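Local coordinates for uncharacterized protein (Ruminococcus gnavus, PDB 4QAN), which is of unknown function but has a cystatin-like fold, belongs as a divergent member to the NTF2-like superfamily and binds a magnesium ion, at residues C135-Y147 against L157-H171. Residues are numbered along the deposited sequence; the frame is centred on the assembly and turned at random.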
loop_
_atom_site.group_PDB
_atom_site.type_symbol
_atom_site.label_atom_id
_atom_site.label_comp_id
_atom_site.label_asym_id
_atom_site.label_seq_id
_atom_site.Cartn_x
_atom_site.Cartn_y
_atom_site.Cartn_z
ATOM N N CYS A 135 -9.543 -8.045 14.876
ATOM C CA CYS A 135 -8.701 -7.053 14.189
ATOM C C CYS A 135 -9.136 -6.842 12.729
ATOM O O CYS A 135 -9.254 -5.714 12.245
ATOM C CB CYS A 135 -7.221 -7.490 14.195
ATOM S SG CYS A 135 -6.329 -7.327 15.764
ATOM N N LEU A 136 -9.373 -7.948 12.035
ATOM C CA LEU A 136 -9.662 -7.910 10.612
ATOM C C LEU A 136 -11.148 -7.737 10.302
ATOM O O LEU A 136 -11.519 -7.580 9.132
ATOM C CB LEU A 136 -9.126 -9.182 9.959
ATOM C CG LEU A 136 -7.611 -9.408 10.072
ATOM C CD1 LEU A 136 -7.231 -10.772 9.519
ATOM C CD2 LEU A 136 -6.846 -8.333 9.336
ATOM N N ALA A 137 -11.984 -7.737 11.345
ATOM C CA ALA A 137 -13.446 -7.787 11.206
ATOM C C ALA A 137 -13.864 -8.950 10.294
ATOM O O ALA A 137 -14.734 -8.813 9.430
ATOM C CB ALA A 137 -13.990 -6.468 10.686
ATOM N N ALA A 138 -13.229 -10.099 10.515
ATOM C CA ALA A 138 -13.376 -11.256 9.642
ATOM C C ALA A 138 -14.331 -12.276 10.235
ATOM O O ALA A 138 -14.493 -12.358 11.450
ATOM C CB ALA A 138 -12.020 -11.894 9.408
ATOM N N GLN A 139 -14.953 -13.061 9.367
ATOM C CA GLN A 139 -15.810 -14.155 9.812
ATOM C C GLN A 139 -14.993 -15.223 10.538
ATOM O O GLN A 139 -15.343 -15.615 11.640
ATOM C CB GLN A 139 -16.537 -14.781 8.629
ATOM C CG GLN A 139 -17.513 -13.845 7.946
ATOM C CD GLN A 139 -18.374 -14.581 6.942
ATOM O OE1 GLN A 139 -17.861 -15.246 6.039
ATOM N NE2 GLN A 139 -19.690 -14.481 7.100
ATOM N N GLU A 140 -13.913 -15.682 9.908
ATOM C CA GLU A 140 -12.957 -16.602 10.531
ATOM C C GLU A 140 -11.522 -16.202 10.177
ATOM O O GLU A 140 -11.255 -15.749 9.061
ATOM C CB GLU A 140 -13.164 -18.041 10.042
ATOM C CG GLU A 140 -14.528 -18.669 10.291
ATOM C CD GLU A 140 -14.495 -20.192 10.204
ATOM O OE1 GLU A 140 -13.418 -20.785 10.466
ATOM O OE2 GLU A 140 -15.540 -20.803 9.875
ATOM N N VAL A 141 -10.612 -16.371 11.132
ATOM C CA VAL A 141 -9.177 -16.382 10.865
ATOM C C VAL A 141 -8.668 -17.781 11.151
ATOM O O VAL A 141 -9.027 -18.387 12.159
ATOM C CB VAL A 141 -8.409 -15.358 11.735
ATOM C CG1 VAL A 141 -6.911 -15.637 11.735
ATOM C CG2 VAL A 141 -8.663 -13.951 11.233
ATOM N N SER A 142 -7.838 -18.305 10.261
ATOM C CA SER A 142 -7.239 -19.625 10.463
ATOM C C SER A 142 -5.730 -19.541 10.258
ATOM O O SER A 142 -5.270 -19.228 9.161
ATOM C CB SER A 142 -7.849 -20.637 9.507
ATOM O OG SER A 142 -7.110 -21.836 9.541
ATOM N N GLU A 143 -4.974 -19.792 11.326
ATOM C CA GLU A 143 -3.514 -19.783 11.275
ATOM C C GLU A 143 -3.026 -21.175 10.922
ATOM O O GLU A 143 -3.256 -22.118 11.671
ATOM C CB GLU A 143 -2.922 -19.349 12.615
ATOM C CG GLU A 143 -2.818 -17.843 12.789
ATOM C CD GLU A 143 -2.164 -17.465 14.108
ATOM O OE1 GLU A 143 -2.694 -17.887 15.159
ATOM O OE2 GLU A 143 -1.127 -16.754 14.096
ATOM N N LEU A 144 -2.364 -21.297 9.774
ATOM C CA LEU A 144 -1.926 -22.592 9.272
ATOM C C LEU A 144 -0.422 -22.717 9.283
ATOM O O LEU A 144 0.294 -21.766 8.977
ATOM C CB LEU A 144 -2.445 -22.843 7.853
ATOM C CG LEU A 144 -3.971 -22.954 7.741
ATOM C CD1 LEU A 144 -4.573 -21.629 7.302
ATOM C CD2 LEU A 144 -4.383 -24.060 6.782
ATOM N N GLU A 145 0.037 -23.902 9.671
ATOM C CA GLU A 145 1.423 -24.298 9.539
ATOM C C GLU A 145 1.525 -25.136 8.277
ATOM O O GLU A 145 0.749 -26.076 8.090
ATOM C CB GLU A 145 1.854 -25.146 10.733
ATOM C CG GLU A 145 1.682 -24.484 12.091
ATOM C CD GLU A 145 2.129 -25.389 13.225
ATOM O OE1 GLU A 145 2.235 -26.617 13.009
ATOM O OE2 GLU A 145 2.377 -24.875 14.335
ATOM N N ILE A 146 2.487 -24.810 7.422
ATOM C CA ILE A 146 2.613 -25.476 6.130
ATOM C C ILE A 146 3.993 -26.111 6.019
ATOM O O ILE A 146 5.002 -25.434 6.167
ATOM C CB ILE A 146 2.384 -24.475 4.983
ATOM C CG1 ILE A 146 1.033 -23.776 5.155
ATOM C CG2 ILE A 146 2.450 -25.155 3.622
ATOM C CD1 ILE A 146 0.944 -22.465 4.415
ATOM N N TYR A 147 4.024 -27.415 5.766
ATOM C CA TYR A 147 5.278 -28.140 5.606
ATOM C C TYR A 147 5.500 -28.431 4.129
ATOM O O TYR A 147 4.701 -29.119 3.493
ATOM C CB TYR A 147 5.266 -29.439 6.432
ATOM C CG TYR A 147 5.111 -29.180 7.917
ATOM C CD1 TYR A 147 6.223 -28.968 8.725
ATOM C CD2 TYR A 147 3.849 -29.108 8.506
ATOM C CE1 TYR A 147 6.085 -28.711 10.083
ATOM C CE2 TYR A 147 3.699 -28.850 9.863
ATOM C CZ TYR A 147 4.821 -28.651 10.648
ATOM O OH TYR A 147 4.693 -28.390 11.995
ATOM N N LEU A 157 6.165 -23.199 6.932
ATOM C CA LEU A 157 5.712 -21.829 6.705
ATOM C C LEU A 157 4.487 -21.575 7.564
ATOM O O LEU A 157 3.798 -22.510 7.949
ATOM C CB LEU A 157 5.373 -21.601 5.234
ATOM C CG LEU A 157 6.342 -22.164 4.190
ATOM C CD1 LEU A 157 5.668 -22.254 2.830
ATOM C CD2 LEU A 157 7.595 -21.316 4.109
ATOM N N GLY A 158 4.225 -20.308 7.869
ATOM C CA GLY A 158 3.023 -19.931 8.600
ATOM C C GLY A 158 2.227 -18.917 7.816
ATOM O O GLY A 158 2.682 -17.800 7.628
ATOM N N PHE A 159 1.049 -19.304 7.332
ATOM C CA PHE A 159 0.139 -18.354 6.688
ATOM C C PHE A 159 -1.046 -18.037 7.605
ATOM O O PHE A 159 -1.585 -18.929 8.290
ATOM C CB PHE A 159 -0.416 -18.893 5.350
ATOM C CG PHE A 159 0.616 -19.111 4.263
ATOM C CD1 PHE A 159 1.949 -18.718 4.406
ATOM C CD2 PHE A 159 0.224 -19.677 3.055
ATOM C CE1 PHE A 159 2.868 -18.926 3.392
ATOM C CE2 PHE A 159 1.144 -19.885 2.031
ATOM C CZ PHE A 159 2.465 -19.509 2.200
ATOM N N THR A 160 -1.455 -16.768 7.595
ATOM C CA THR A 160 -2.715 -16.349 8.190
ATOM C C THR A 160 -3.773 -16.220 7.087
ATOM O O THR A 160 -3.718 -15.313 6.252
ATOM C CB THR A 160 -2.578 -15.015 8.938
ATOM O OG1 THR A 160 -1.513 -15.104 9.894
ATOM C CG2 THR A 160 -3.877 -14.655 9.643
ATOM N N ALA A 161 -4.721 -17.150 7.091
ATOM C CA ALA A 161 -5.824 -17.174 6.137
ATOM C C ALA A 161 -7.039 -16.532 6.767
ATOM O O ALA A 161 -7.284 -16.694 7.962
ATOM C CB ALA A 161 -6.146 -18.602 5.745
ATOM N N VAL A 162 -7.812 -15.816 5.961
ATOM C CA VAL A 162 -8.960 -15.074 6.477
ATOM C C VAL A 162 -10.206 -15.359 5.646
ATOM O O VAL A 162 -10.108 -15.593 4.447
ATOM C CB VAL A 162 -8.644 -13.559 6.581
ATOM C CG1 VAL A 162 -8.455 -12.918 5.212
ATOM C CG2 VAL A 162 -9.724 -12.842 7.374
ATOM N N GLN A 163 -11.364 -15.395 6.307
ATOM C CA GLN A 163 -12.641 -15.563 5.621
ATOM C C GLN A 163 -13.513 -14.313 5.745
ATOM O O GLN A 163 -13.698 -13.765 6.850
ATOM C CB GLN A 163 -13.410 -16.768 6.172
ATOM C CG GLN A 163 -14.545 -17.220 5.261
ATOM C CD GLN A 163 -15.503 -18.188 5.942
ATOM O OE1 GLN A 163 -15.970 -17.937 7.052
ATOM N NE2 GLN A 163 -15.804 -19.297 5.273
ATOM N N TYR A 164 -14.026 -13.865 4.599
ATOM C CA TYR A 164 -15.055 -12.837 4.547
ATOM C C TYR A 164 -16.165 -13.338 3.644
ATOM O O TYR A 164 -15.898 -13.810 2.542
ATOM C CB TYR A 164 -14.524 -11.537 3.962
ATOM C CG TYR A 164 -13.422 -10.858 4.732
ATOM C CD1 TYR A 164 -13.703 -9.912 5.716
ATOM C CD2 TYR A 164 -12.094 -11.129 4.444
ATOM C CE1 TYR A 164 -12.680 -9.264 6.400
ATOM C CE2 TYR A 164 -11.070 -10.496 5.124
ATOM C CZ TYR A 164 -11.362 -9.561 6.096
ATOM O OH TYR A 164 -10.317 -8.938 6.754
ATOM N N GLU A 165 -17.403 -13.218 4.113
ATOM C CA GLU A 165 -18.589 -13.637 3.362
ATOM C C GLU A 165 -18.420 -15.018 2.733
ATOM O O GLU A 165 -18.758 -15.237 1.566
ATOM C CB GLU A 165 -18.944 -12.589 2.304
ATOM C CG GLU A 165 -19.023 -11.178 2.869
ATOM C CD GLU A 165 -20.089 -10.323 2.208
ATOM O OE1 GLU A 165 -21.290 -10.532 2.501
ATOM O OE2 GLU A 165 -19.723 -9.425 1.415
ATOM N N LYS A 166 -17.901 -15.946 3.530
ATOM C CA LYS A 166 -17.797 -17.358 3.151
ATOM C C LYS A 166 -16.722 -17.629 2.090
ATOM O O LYS A 166 -16.718 -18.689 1.477
ATOM C CB LYS A 166 -19.163 -17.895 2.691
ATOM C CG LYS A 166 -20.364 -17.245 3.380
ATOM C CD LYS A 166 -21.600 -18.130 3.383
ATOM C CE LYS A 166 -21.822 -18.741 4.757
ATOM N NZ LYS A 166 -22.997 -19.651 4.777
ATOM N N ASN A 167 -15.806 -16.680 1.883
ATOM C CA ASN A 167 -14.734 -16.840 0.893
ATOM C C ASN A 167 -13.379 -16.598 1.520
ATOM O O ASN A 167 -13.175 -15.573 2.166
ATOM C CB ASN A 167 -14.910 -15.850 -0.248
ATOM C CG ASN A 167 -16.138 -16.129 -1.076
ATOM O OD1 ASN A 167 -16.559 -17.279 -1.229
ATOM N ND2 ASN A 167 -16.722 -15.074 -1.625
ATOM N N TRP A 168 -12.450 -17.521 1.307
ATOM C CA TRP A 168 -11.136 -17.442 1.946
ATOM C C TRP A 168 -10.097 -16.717 1.103
ATOM O O TRP A 168 -10.116 -16.772 -0.125
ATOM C CB TRP A 168 -10.627 -18.836 2.289
ATOM C CG TRP A 168 -11.416 -19.471 3.386
ATOM C CD1 TRP A 168 -12.533 -20.244 3.262
ATOM C CD2 TRP A 168 -11.147 -19.371 4.784
ATOM N NE1 TRP A 168 -12.975 -20.637 4.499
ATOM C CE2 TRP A 168 -12.141 -20.112 5.452
ATOM C CE3 TRP A 168 -10.151 -18.730 5.537
ATOM C CZ2 TRP A 168 -12.171 -20.233 6.835
ATOM C CZ3 TRP A 168 -10.183 -18.851 6.911
ATOM C CH2 TRP A 168 -11.189 -19.597 7.547
ATOM N N LYS A 169 -9.198 -16.020 1.793
ATOM C CA LYS A 169 -7.995 -15.493 1.183
ATOM C C LYS A 169 -6.854 -15.476 2.189
ATOM O O LYS A 169 -7.063 -15.597 3.394
ATOM C CB LYS A 169 -8.246 -14.095 0.612
ATOM C CG LYS A 169 -9.071 -14.113 -0.670
ATOM C CD LYS A 169 -8.681 -12.986 -1.594
ATOM C CE LYS A 169 -9.551 -12.972 -2.830
ATOM N NZ LYS A 169 -9.360 -11.682 -3.536
ATOM N N ILE A 170 -5.635 -15.347 1.687
ATOM C CA ILE A 170 -4.482 -15.252 2.563
ATOM C C ILE A 170 -4.323 -13.811 3.016
ATOM O O ILE A 170 -4.123 -12.942 2.188
ATOM C CB ILE A 170 -3.196 -15.664 1.840
ATOM C CG1 ILE A 170 -3.306 -17.107 1.339
ATOM C CG2 ILE A 170 -1.990 -15.470 2.752
ATOM C CD1 ILE A 170 -3.719 -18.113 2.389
ATOM N N HIS A 171 -4.420 -13.569 4.322
ATOM C CA HIS A 171 -4.138 -12.246 4.889
ATOM C C HIS A 171 -2.642 -11.998 4.998
ATOM O O HIS A 171 -2.174 -10.860 4.832
ATOM C CB HIS A 171 -4.748 -12.098 6.286
ATOM C CG HIS A 171 -4.381 -10.814 6.950
ATOM N ND1 HIS A 171 -4.810 -9.591 6.481
ATOM C CD2 HIS A 171 -3.582 -10.552 8.008
ATOM C CE1 HIS A 171 -4.311 -8.630 7.235
ATOM N NE2 HIS A 171 -3.561 -9.187 8.170
#
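Ser142 and Ala161 exchange two backbone hydrogen bonds, Ser142 N to Ala161 O being nearly straight at 175°, and Leu144 with Phe159 and Ile146 with Leu157 repeat the pattern along the ladder. Where residues 135-139 leave the ladder, other groups take over. Gln139 N donates to Gln163 O at 2.9 Å, while its side chain, extended beyond CG, carries OE1 to the type I' turn Tyr164 to Asn167, accepting from Lys166 N at 2.6 Å; an amide suits this place, offering an uncharged acceptor to a backbone N-H. Tyr164 OH donates to Leu136 O at 3.0 Å, the carbonyl lying at the ring's edge and the hydroxyl tilted 30° from the carbonyl plane. A phenylalanine in its place would probably leave Leu136 O, inside the Schellman motif that ends helix 126-135, without this donor. The pairing belongs to an antiparallel hairpin, strands 140-150 and 153-164, in the antiparallel sheet of the cystatin-like fold; helix 126-135 packs on Val141 and Glu143, helix 27-39 on Ile146 and Trp168. Ala138 CB sits over one face of the Tyr164 ring. Ser142, whose OG bonds to Glu27, is small enough to suit a place beside the indole, its CB 3.9 Å from Trp168 CZ3. Gln163 CB lies over the centre of one face of the indole. With CG anti to its carbonyl carbon (chi1 -61°), Leu136 brings CD2 over the His171 ring face, 3.6 Å from the centroid, a CH-pi contact. Farther along, Leu144 CD1 meets Ala161 CB at 3.7 Å, a methyl short enough to admit the leucine branch.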